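Local coordinates for hypothetical protein, haloacid dehalogenase-like hydrolase (Bacillus subtilis, PDB 1NRW) that dephosphorylates phosphorylated five- and six-carbon sugars and nucleoside monophosphates in vitro, and flavin mononucleotide to a lesser extent, with magnesium as cofactor, at residues Asn117-Glu120 with Leu121-Glu125; Glu135-Leu138 with Ser139-Lys142; Lys87-Ala90 with Tyr91-Ser95; Leu94-Leu97 with Glu98-Tyr102. All coordinates share one frame; numbering follows the deposited sequence.

The four contacts illustrate how helices begin, run and end. Contacts 3 and 4 share Leu94 and Ser95 on helix 87-99, their centres about 10 Å apart: contact 3 follows its opening turns, contact 4 its exit. Contacts 1 and 2 are N-caps of the successive helices 118-132 and 138-150, with centres about 16 Å and nearest atoms about 5 Å apart. Contacts 2 and 3 are the farthest separated, about 36 Å between centres. Contacts 1 and 2 lie nearer the metal site: through Val124 and Leu141 respectively, side chains come about 10 Å from that of Asp12 and about 13 Å from the bound calcium ion, whereas contacts 3 and 4 lie away from it.

Contact 1 of 4, residues Asn117-Glu120 with Leu121-Glu125; sequences NGRE and LLDVE
Leu121 closes the first turn of its helix by giving its N-H to Asn117 O at 2.9 Å, and its side chain folds back over the same carbonyl. Just before it, Asn117 and Glu120 form a capping box, a classic solution to the unpaired N-H groups of a helix start. Asn117 OD1 accepts from Glu120 N at 2.9 Å in an almost straight line, while Asn117 N returns a bond of 2.9 Å to Glu120 OE1, arriving 41° out of the carboxylate plane. Leu122 bonds through its N-H to Gly118 O and sends CD2 to within 3.5 Å of Arg119 NH1, the leucine branch lying slantwise against the guanidinium. Asp123 N continues the helix to Arg119 O at 3.0 Å. The Asp123 carboxylate, with CG anti to the carbonyl carbon (chi1 -77°), turns back toward Arg119 without touching its guanidinium; one water spans the gap, accepting from Arg119 NH1 at 2.9 Å and donating to Asp123 OD1 at 2.6 Å. With an alanine at Asp123 this water would probably lose the carboxylate it donates to, one of its two partners, and the Arg119 guanidinium its water-mediated link to an opposite charge. Val124 bonds by its N-H to Glu120 O and lays CG2 3.4 Å from that oxygen. Beyond the turn, Leu121 and Leu122 lean on helix 138-150 at Tyr149 and Ala145, Glu125 forms salt bridges with Arg46 and Arg128, and Val124 packs against strands 103-108 and 172-178.

Contact 2 of 4, residues Glu135-Leu138 with Ser139-Lys142; sequences EADL and SVLK
Ala136 makes an apolar contact at this helix start, its methyl CB 3.5 Å from Leu141 CD2, the nearer of that leucine's two branches. Asp137 is the N-cap, and one oxygen does the capping. With CG anti to the backbone N (chi1 -178°), the carboxylate swings over the first turn, where OD1 accepts from Ser139 N at 2.7 Å, nearly along its own C-O bond, and more weakly from Val140 N at 3.5 Å. Ser139 OG also donates to Asp137 OD1, although the modelled 2.4 Å is so short as to be doubtful. The Ser139 N bond, with the weak one from Val140 and the doubtful hydroxyl contact, probably limits the rotation of the carboxylate, which would place negative charge at the positive end of the helix dipole. Asp137 CB touches Val140 CG2 at 3.9 Å, and Asp137 O takes Leu141 N in the first main-chain helical bond. Leu138 O takes the next, from Lys142 N at 2.9 Å; the Lys142 amine forms its salt bridge with Glu146. Leu138 and Leu141 rest on Arg130 of helix 118-132, Leu141 also on Phe129, while Val140 and Leu141 meet the loop at Lys19 and Ser18.

Contact 3 of 4, residues Lys87-Ala90 with Tyr91-Ser95; sequences KKRA and YDILS
Tyr91, tied to Lys87 by a backbone bond, carries its ring out of the turn: both Phe160 and Phe164 pair with it edge-to-face, and Gln161 NE2 is hydrogen-bonded to its OH. Only the root of this side chain serves the turn itself, CB lying 3.5 Å from Lys87 O. The second flat group, the guanidinium of Arg89, is held by a salt bridge from NE to Asp197. What reaches across the contact is its aliphatic arm: CG, anti to the backbone N (chi1 169°), and CD each come 3.9 Å from Ile93 CD1, the two side chains crossing at a slant. Ile93 in turn tucks CG1 within 3.1 Å of Arg89 O, the carbonyl that its own N-H reaches at 2.9 Å. Leu94 repeats the pattern one residue on, with CG 3.2 Å from Ala90 O and a nearly straight N-H bond to that oxygen. Lys87 and Lys88 are exposed, with the arm of Arg89 lying along the border toward Leu198, whereas Ala90, Ile93 and Leu94 form an apolar face against Phe172, Ile175, Leu198 and Val106. An amphipathic alpha helix laid against a largely antiparallel sheet in this way is consistent with the alpha/beta cap domain of Cof-type members of the haloacid dehalogenase superfamily.

Contact 4 of 4, residues Leu94-Leu97 with Glu98-Tyr102; sequences LSWL and ESENY
Trp96 and Tyr102 meet at the helix end, with Trp96 CH2 3.3 Å from Tyr102 OH and 3.5 Å from Tyr102 CE2. The six-membered ring of Trp96 and the phenol are inclined by 34°, an oblique meeting. Over one face of the indole, Glu100 CG makes a CH-pi contact, 3.9 Å from the centroid of the five-membered ring. Leu97 CD2 approaches the Tyr102 ring off-centre, 3.8 Å from its CG, and Leu97 O lies in plane at its edge. Behind this shell stands a Schellman motif: Tyr102 N bonds to Leu97 O at 3.0 Å and Asn101 N to Glu98 O at 3.2 Å, Asn101 taking the positive phi (65°) that turns the chain back. Glu100 N holds Trp96 O at 2.9 Å, and Glu100 CG, anti to its carbonyl carbon (chi1 -77°), comes to lie over the indole. Beyond, Tyr102 OH is hydrogen-bonded to Lys184 O, and Arg191 makes a cation-pi contact with Trp96. A serine in place of Tyr102 would probably leave Lys184 O without this partner and open a gap beside Trp96 and Leu97. Backbone bonds thus set the reversal, aromatic and aliphatic contacts cover it, and a carbonyl satisfies the buried phenol.

Contact 1 of 4, residues Asn117-Glu120 with Leu121-Glu125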
loop_
_atom_site.group_PDB
_atom_site.type_symbol
_atom_site.label_atom_id
_atom_site.label_comp_id
_atom_site.label_asym_id
_atom_site.label_seq_id
_atom_site.Cartn_x
_atom_site.Cartn_y
_atom_site.Cartn_z
ATOM N N ASN A 117 -15.332 11.813 8.466
ATOM C CA ASN A 117 -16.599 11.092 8.490
ATOM C C ASN A 117 -16.663 10.125 7.302
ATOM O O ASN A 117 -15.727 10.047 6.501
ATOM C CB ASN A 117 -17.809 12.056 8.482
ATOM C CG ASN A 117 -17.867 12.948 7.250
ATOM O OD1 ASN A 117 -17.518 12.539 6.144
ATOM N ND2 ASN A 117 -18.349 14.178 7.437
ATOM N N GLY A 118 -17.763 9.384 7.201
ATOM C CA GLY A 118 -17.912 8.413 6.132
ATOM C C GLY A 118 -17.752 8.942 4.719
ATOM O O GLY A 118 -17.056 8.336 3.898
ATOM N N ARG A 119 -18.400 10.064 4.421
ATOM C CA ARG A 119 -18.315 10.654 3.086
ATOM C C ARG A 119 -16.879 11.012 2.732
ATOM O O ARG A 119 -16.407 10.742 1.624
ATOM C CB ARG A 119 -19.185 11.920 3.008
ATOM C CG ARG A 119 -19.031 12.705 1.702
ATOM C CD ARG A 119 -19.437 11.868 0.503
ATOM N NE ARG A 119 -20.830 11.445 0.602
ATOM C CZ ARG A 119 -21.324 10.362 0.013
ATOM N NH1 ARG A 119 -20.535 9.591 -0.724
ATOM N NH2 ARG A 119 -22.602 10.038 0.176
ATOM N N GLU A 120 -16.184 11.624 3.685
ATOM C CA GLU A 120 -14.806 12.039 3.482
ATOM C C GLU A 120 -13.882 10.841 3.286
ATOM O O GLU A 120 -13.013 10.866 2.419
ATOM C CB GLU A 120 -14.361 12.892 4.674
ATOM C CG GLU A 120 -15.194 14.167 4.777
ATOM C CD GLU A 120 -15.112 14.855 6.122
ATOM O OE1 GLU A 120 -14.610 14.246 7.092
ATOM O OE2 GLU A 120 -15.574 16.011 6.202
ATOM N N LEU A 121 -14.078 9.800 4.088
ATOM C CA LEU A 121 -13.256 8.596 3.977
ATOM C C LEU A 121 -13.525 7.893 2.647
ATOM O O LEU A 121 -12.613 7.319 2.045
ATOM C CB LEU A 121 -13.524 7.653 5.154
ATOM C CG LEU A 121 -13.003 8.154 6.507
ATOM C CD1 LEU A 121 -13.544 7.288 7.637
ATOM C CD2 LEU A 121 -11.476 8.142 6.499
ATOM N N LEU A 122 -14.770 7.942 2.181
ATOM C CA LEU A 122 -15.104 7.318 0.906
ATOM C C LEU A 122 -14.436 8.097 -0.221
ATOM O O LEU A 122 -14.014 7.515 -1.221
ATOM C CB LEU A 122 -16.622 7.290 0.685
ATOM C CG LEU A 122 -17.102 6.546 -0.568
ATOM C CD1 LEU A 122 -16.665 5.091 -0.492
ATOM C CD2 LEU A 122 -18.615 6.631 -0.678
ATOM N N ASP A 123 -14.340 9.417 -0.072
ATOM C CA ASP A 123 -13.695 10.212 -1.106
ATOM C C ASP A 123 -12.223 9.836 -1.219
ATOM O O ASP A 123 -11.663 9.806 -2.319
ATOM C CB ASP A 123 -13.837 11.715 -0.824
ATOM C CG ASP A 123 -15.228 12.244 -1.164
ATOM O OD1 ASP A 123 -15.906 11.639 -2.019
ATOM O OD2 ASP A 123 -15.635 13.269 -0.584
ATOM N N VAL A 124 -11.591 9.557 -0.083
ATOM C CA VAL A 124 -10.186 9.164 -0.099
ATOM C C VAL A 124 -10.071 7.839 -0.855
ATOM O O VAL A 124 -9.201 7.666 -1.711
ATOM C CB VAL A 124 -9.630 8.989 1.340
ATOM C CG1 VAL A 124 -8.203 8.428 1.284
ATOM C CG2 VAL A 124 -9.635 10.339 2.073
ATOM N N GLU A 125 -10.961 6.904 -0.546
ATOM C CA GLU A 125 -10.930 5.606 -1.204
ATOM C C GLU A 125 -11.243 5.701 -2.691
ATOM O O GLU A 125 -10.574 5.073 -3.513
ATOM C CB GLU A 125 -11.898 4.659 -0.510
ATOM C CG GLU A 125 -11.469 4.338 0.906
ATOM C CD GLU A 125 -10.093 3.687 0.967
ATOM O OE1 GLU A 125 -9.170 4.265 1.589
ATOM O OE2 GLU A 125 -9.939 2.590 0.391
HETATM O O HOH W 1 -18.157 10.333 -2.240
#

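Contact 2 of 4, residues Glu135-Leu138 with Ser139-Lys142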
loop_
_atom_site.group_PDB
_atom_site.type_symbol
_atom_site.label_atom_id
_atom_site.label_comp_id
_atom_site.label_asym_id
_atom_site.label_seq_id
_atom_site.Cartn_x
_atom_site.Cartn_y
_atom_site.Cartn_z
ATOM N N GLU A 135 -9.570 4.980 -16.473
ATOM C CA GLU A 135 -10.453 4.629 -17.584
ATOM C C GLU A 135 -11.750 3.934 -17.169
ATOM O O GLU A 135 -12.644 3.736 -17.992
ATOM C CB GLU A 135 -9.704 3.718 -18.564
ATOM C CG GLU A 135 -9.603 2.249 -18.123
ATOM C CD GLU A 135 -8.736 2.034 -16.881
ATOM O OE1 GLU A 135 -8.747 0.913 -16.340
ATOM O OE2 GLU A 135 -8.038 2.970 -16.452
ATOM N N ALA A 136 -11.857 3.578 -15.895
ATOM C CA ALA A 136 -13.031 2.871 -15.401
ATOM C C ALA A 136 -14.280 3.728 -15.217
ATOM O O ALA A 136 -14.200 4.923 -14.944
ATOM C CB ALA A 136 -12.688 2.166 -14.096
ATOM N N ASP A 137 -15.437 3.092 -15.367
ATOM C CA ASP A 137 -16.718 3.762 -15.207
ATOM C C ASP A 137 -16.836 4.215 -13.751
ATOM O O ASP A 137 -16.675 3.413 -12.831
ATOM C CB ASP A 137 -17.851 2.795 -15.557
ATOM C CG ASP A 137 -19.215 3.437 -15.460
ATOM O OD1 ASP A 137 -19.587 3.873 -14.352
ATOM O OD2 ASP A 137 -19.915 3.509 -16.491
ATOM N N LEU A 138 -17.118 5.500 -13.550
ATOM C CA LEU A 138 -17.233 6.068 -12.208
ATOM C C LEU A 138 -18.230 5.346 -11.300
ATOM O O LEU A 138 -18.007 5.238 -10.093
ATOM C CB LEU A 138 -17.596 7.557 -12.303
ATOM C CG LEU A 138 -17.716 8.414 -11.031
ATOM C CD1 LEU A 138 -19.025 8.116 -10.309
ATOM C CD2 LEU A 138 -16.517 8.166 -10.121
ATOM N N SER A 139 -19.325 4.851 -11.872
ATOM C CA SER A 139 -20.335 4.156 -11.080
ATOM C C SER A 139 -19.821 2.810 -10.581
ATOM O O SER A 139 -20.109 2.407 -9.454
ATOM C CB SER A 139 -21.616 3.951 -11.896
ATOM O OG SER A 139 -21.409 3.033 -12.955
ATOM N N VAL A 140 -19.063 2.113 -11.420
ATOM C CA VAL A 140 -18.510 0.823 -11.025
ATOM C C VAL A 140 -17.510 1.050 -9.896
ATOM O O VAL A 140 -17.501 0.318 -8.904
ATOM C CB VAL A 140 -17.803 0.121 -12.214
ATOM C CG1 VAL A 140 -17.116 -1.151 -11.739
ATOM C CG2 VAL A 140 -18.821 -0.211 -13.294
ATOM N N LEU A 141 -16.682 2.081 -10.041
ATOM C CA LEU A 141 -15.682 2.405 -9.026
ATOM C C LEU A 141 -16.309 2.826 -7.696
ATOM O O LEU A 141 -15.841 2.433 -6.628
ATOM C CB LEU A 141 -14.759 3.523 -9.521
ATOM C CG LEU A 141 -13.911 3.257 -10.769
ATOM C CD1 LEU A 141 -12.961 4.424 -10.986
ATOM C CD2 LEU A 141 -13.119 1.963 -10.594
ATOM N N LYS A 142 -17.360 3.635 -7.755
ATOM C CA LYS A 142 -18.016 4.089 -6.535
ATOM C C LYS A 142 -18.658 2.929 -5.782
ATOM O O LYS A 142 -18.514 2.817 -4.563
ATOM C CB LYS A 142 -19.076 5.147 -6.856
ATOM C CG LYS A 142 -19.874 5.622 -5.642
ATOM C CD LYS A 142 -20.696 6.864 -5.982
ATOM C CE LYS A 142 -21.628 7.267 -4.844
ATOM N NZ LYS A 142 -22.678 6.238 -4.593
#

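Contact 3 of 4, residues Lys87-Ala90 with Tyr91-Ser95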
loop_
_atom_site.group_PDB
_atom_site.type_symbol
_atom_site.label_atom_id
_atom_site.label_comp_id
_atom_site.label_asym_id
_atom_site.label_seq_id
_atom_site.Cartn_x
_atom_site.Cartn_y
_atom_site.Cartn_z
ATOM N N LYS A 87 7.605 9.123 17.829
ATOM C CA LYS A 87 6.407 9.776 18.350
ATOM C C LYS A 87 6.382 11.298 18.279
ATOM O O LYS A 87 5.336 11.885 18.017
ATOM C CB LYS A 87 6.133 9.316 19.785
ATOM C CG LYS A 87 5.530 7.923 19.852
ATOM C CD LYS A 87 5.005 7.602 21.238
ATOM C CE LYS A 87 4.263 6.274 21.244
ATOM N NZ LYS A 87 5.126 5.150 20.786
ATOM N N LYS A 88 7.518 11.945 18.508
ATOM C CA LYS A 88 7.543 13.399 18.435
ATOM C C LYS A 88 7.370 13.862 16.995
ATOM O O LYS A 88 6.731 14.882 16.736
ATOM C CB LYS A 88 8.843 13.944 19.027
ATOM C CG LYS A 88 8.857 13.894 20.542
ATOM C CD LYS A 88 10.107 14.526 21.128
ATOM C CE LYS A 88 9.970 14.672 22.633
ATOM N NZ LYS A 88 9.622 13.373 23.278
ATOM N N ARG A 89 7.932 13.106 16.058
ATOM C CA ARG A 89 7.801 13.441 14.647
ATOM C C ARG A 89 6.355 13.180 14.215
ATOM O O ARG A 89 5.790 13.933 13.427
ATOM C CB ARG A 89 8.772 12.602 13.807
ATOM C CG ARG A 89 8.541 12.688 12.306
ATOM C CD ARG A 89 8.605 14.120 11.797
ATOM N NE ARG A 89 9.840 14.392 11.069
ATOM C CZ ARG A 89 10.095 15.530 10.431
ATOM N NH1 ARG A 89 9.200 16.508 10.435
ATOM N NH2 ARG A 89 11.238 15.683 9.776
ATOM N N ALA A 90 5.759 12.114 14.741
ATOM C CA ALA A 90 4.375 11.781 14.407
ATOM C C ALA A 90 3.463 12.891 14.926
ATOM O O ALA A 90 2.524 13.313 14.244
ATOM C CB ALA A 90 3.984 10.441 15.027
ATOM N N TYR A 91 3.747 13.366 16.135
ATOM C CA TYR A 91 2.949 14.435 16.727
ATOM C C TYR A 91 3.021 15.664 15.828
ATOM O O TYR A 91 2.012 16.307 15.537
ATOM C CB TYR A 91 3.484 14.798 18.113
ATOM C CG TYR A 91 2.607 15.779 18.858
ATOM C CD1 TYR A 91 1.565 15.333 19.674
ATOM C CD2 TYR A 91 2.804 17.155 18.732
ATOM C CE1 TYR A 91 0.739 16.235 20.351
ATOM C CE2 TYR A 91 1.984 18.066 19.403
ATOM C CZ TYR A 91 0.956 17.598 20.208
ATOM O OH TYR A 91 0.145 18.495 20.868
ATOM N N ASP A 92 4.233 15.977 15.391
ATOM C CA ASP A 92 4.492 17.120 14.531
ATOM C C ASP A 92 3.695 17.028 13.230
ATOM O O ASP A 92 3.029 17.978 12.826
ATOM C CB ASP A 92 5.988 17.183 14.219
ATOM C CG ASP A 92 6.456 18.578 13.883
ATOM O OD1 ASP A 92 5.925 19.174 12.920
ATOM O OD2 ASP A 92 7.358 19.080 14.591
ATOM N N ILE A 93 3.775 15.873 12.579
ATOM C CA ILE A 93 3.074 15.648 11.320
ATOM C C ILE A 93 1.561 15.751 11.461
ATOM O O ILE A 93 0.902 16.443 10.682
ATOM C CB ILE A 93 3.417 14.253 10.745
ATOM C CG1 ILE A 93 4.911 14.182 10.426
ATOM C CG2 ILE A 93 2.589 13.981 9.497
ATOM C CD1 ILE A 93 5.402 12.797 10.062
ATOM N N LEU A 94 1.008 15.060 12.449
ATOM C CA LEU A 94 -0.434 15.071 12.656
ATOM C C LEU A 94 -0.961 16.441 13.055
ATOM O O LEU A 94 -2.034 16.850 12.607
ATOM C CB LEU A 94 -0.817 14.015 13.695
ATOM C CG LEU A 94 -0.443 12.596 13.242
ATOM C CD1 LEU A 94 -0.706 11.594 14.352
ATOM C CD2 LEU A 94 -1.248 12.235 11.997
ATOM N N SER A 95 -0.212 17.158 13.886
ATOM C CA SER A 95 -0.645 18.488 14.301
ATOM C C SER A 95 -0.734 19.381 13.068
ATOM O O SER A 95 -1.683 20.154 12.918
ATOM C CB SER A 95 0.341 19.087 15.309
ATOM O OG SER A 95 1.622 19.254 14.731
#

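Contact 4 of 4, residues Leu94-Leu97 with Glu98-Tyr102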
loop_
_atom_site.group_PDB
_atom_site.type_symbol
_atom_site.label_atom_id
_atom_site.label_comp_id
_atom_site.label_asym_id
_atom_site.label_seq_id
_atom_site.Cartn_x
_atom_site.Cartn_y
_atom_site.Cartn_z
ATOM N N LEU A 94 1.008 15.060 12.449
ATOM C CA LEU A 94 -0.434 15.071 12.656
ATOM C C LEU A 94 -0.961 16.441 13.055
ATOM O O LEU A 94 -2.034 16.850 12.607
ATOM C CB LEU A 94 -0.817 14.015 13.695
ATOM C CG LEU A 94 -0.443 12.596 13.242
ATOM C CD1 LEU A 94 -0.706 11.594 14.352
ATOM C CD2 LEU A 94 -1.248 12.235 11.997
ATOM N N SER A 95 -0.212 17.158 13.886
ATOM C CA SER A 95 -0.645 18.488 14.301
ATOM C C SER A 95 -0.734 19.381 13.068
ATOM O O SER A 95 -1.683 20.154 12.918
ATOM C CB SER A 95 0.341 19.087 15.309
ATOM O OG SER A 95 1.622 19.254 14.731
ATOM N N TRP A 96 0.250 19.266 12.180
ATOM C CA TRP A 96 0.269 20.068 10.960
ATOM C C TRP A 96 -0.874 19.688 10.013
ATOM O O TRP A 96 -1.595 20.559 9.521
ATOM C CB TRP A 96 1.610 19.909 10.233
ATOM C CG TRP A 96 1.738 20.823 9.043
ATOM C CD1 TRP A 96 1.968 22.169 9.066
ATOM C CD2 TRP A 96 1.579 20.466 7.662
ATOM N NE1 TRP A 96 1.957 22.674 7.785
ATOM C CE2 TRP A 96 1.721 21.652 6.905
ATOM C CE3 TRP A 96 1.329 19.261 6.991
ATOM C CZ2 TRP A 96 1.618 21.667 5.509
ATOM C CZ3 TRP A 96 1.227 19.278 5.599
ATOM C CH2 TRP A 96 1.372 20.474 4.877
ATOM N N LEU A 97 -1.039 18.392 9.754
ATOM C CA LEU A 97 -2.099 17.937 8.858
ATOM C C LEU A 97 -3.479 18.373 9.338
ATOM O O LEU A 97 -4.304 18.834 8.552
ATOM C CB LEU A 97 -2.075 16.410 8.722
ATOM C CG LEU A 97 -0.877 15.821 7.974
ATOM C CD1 LEU A 97 -0.903 14.299 8.063
ATOM C CD2 LEU A 97 -0.914 16.278 6.524
ATOM N N GLU A 98 -3.728 18.225 10.633
ATOM C CA GLU A 98 -5.024 18.591 11.185
ATOM C C GLU A 98 -5.245 20.101 11.174
ATOM O O GLU A 98 -6.318 20.569 10.807
ATOM C CB GLU A 98 -5.160 18.037 12.606
ATOM C CG GLU A 98 -6.527 18.242 13.231
ATOM C CD GLU A 98 -6.686 17.474 14.528
ATOM O OE1 GLU A 98 -6.794 16.229 14.476
ATOM O OE2 GLU A 98 -6.694 18.116 15.599
ATOM N N SER A 99 -4.228 20.861 11.560
ATOM C CA SER A 99 -4.353 22.317 11.590
ATOM C C SER A 99 -4.502 22.903 10.189
ATOM O O SER A 99 -5.110 23.962 10.017
ATOM C CB SER A 99 -3.141 22.950 12.280
ATOM O OG SER A 99 -1.964 22.826 11.500
ATOM N N GLU A 100 -3.961 22.209 9.190
ATOM C CA GLU A 100 -4.029 22.682 7.810
ATOM C C GLU A 100 -5.203 22.124 7.008
ATOM O O GLU A 100 -5.252 22.259 5.787
ATOM C CB GLU A 100 -2.718 22.385 7.082
ATOM C CG GLU A 100 -1.587 23.337 7.436
ATOM C CD GLU A 100 -1.955 24.789 7.184
ATOM O OE1 GLU A 100 -2.519 25.083 6.109
ATOM O OE2 GLU A 100 -1.675 25.636 8.058
ATOM N N ASN A 101 -6.133 21.479 7.697
ATOM C CA ASN A 101 -7.332 20.946 7.061
ATOM C C ASN A 101 -7.155 19.828 6.034
ATOM O O ASN A 101 -7.889 19.760 5.049
ATOM C CB ASN A 101 -8.115 22.101 6.438
ATOM C CG ASN A 101 -8.361 23.221 7.424
ATOM O OD1 ASN A 101 -8.966 23.007 8.475
ATOM N ND2 ASN A 101 -7.884 24.419 7.100
ATOM N N TYR A 102 -6.176 18.961 6.256
ATOM C CA TYR A 102 -5.972 17.820 5.371
ATOM C C TYR A 102 -6.775 16.680 5.977
ATOM O O TYR A 102 -6.923 16.622 7.198
ATOM C CB TYR A 102 -4.505 17.385 5.366
ATOM C CG TYR A 102 -3.566 18.284 4.609
ATOM C CD1 TYR A 102 -3.293 18.061 3.256
ATOM C CD2 TYR A 102 -2.939 19.352 5.245
ATOM C CE1 TYR A 102 -2.410 18.885 2.556
ATOM C CE2 TYR A 102 -2.062 20.180 4.560
ATOM C CZ TYR A 102 -1.801 19.943 3.220
ATOM O OH TYR A 102 -0.934 20.770 2.553
#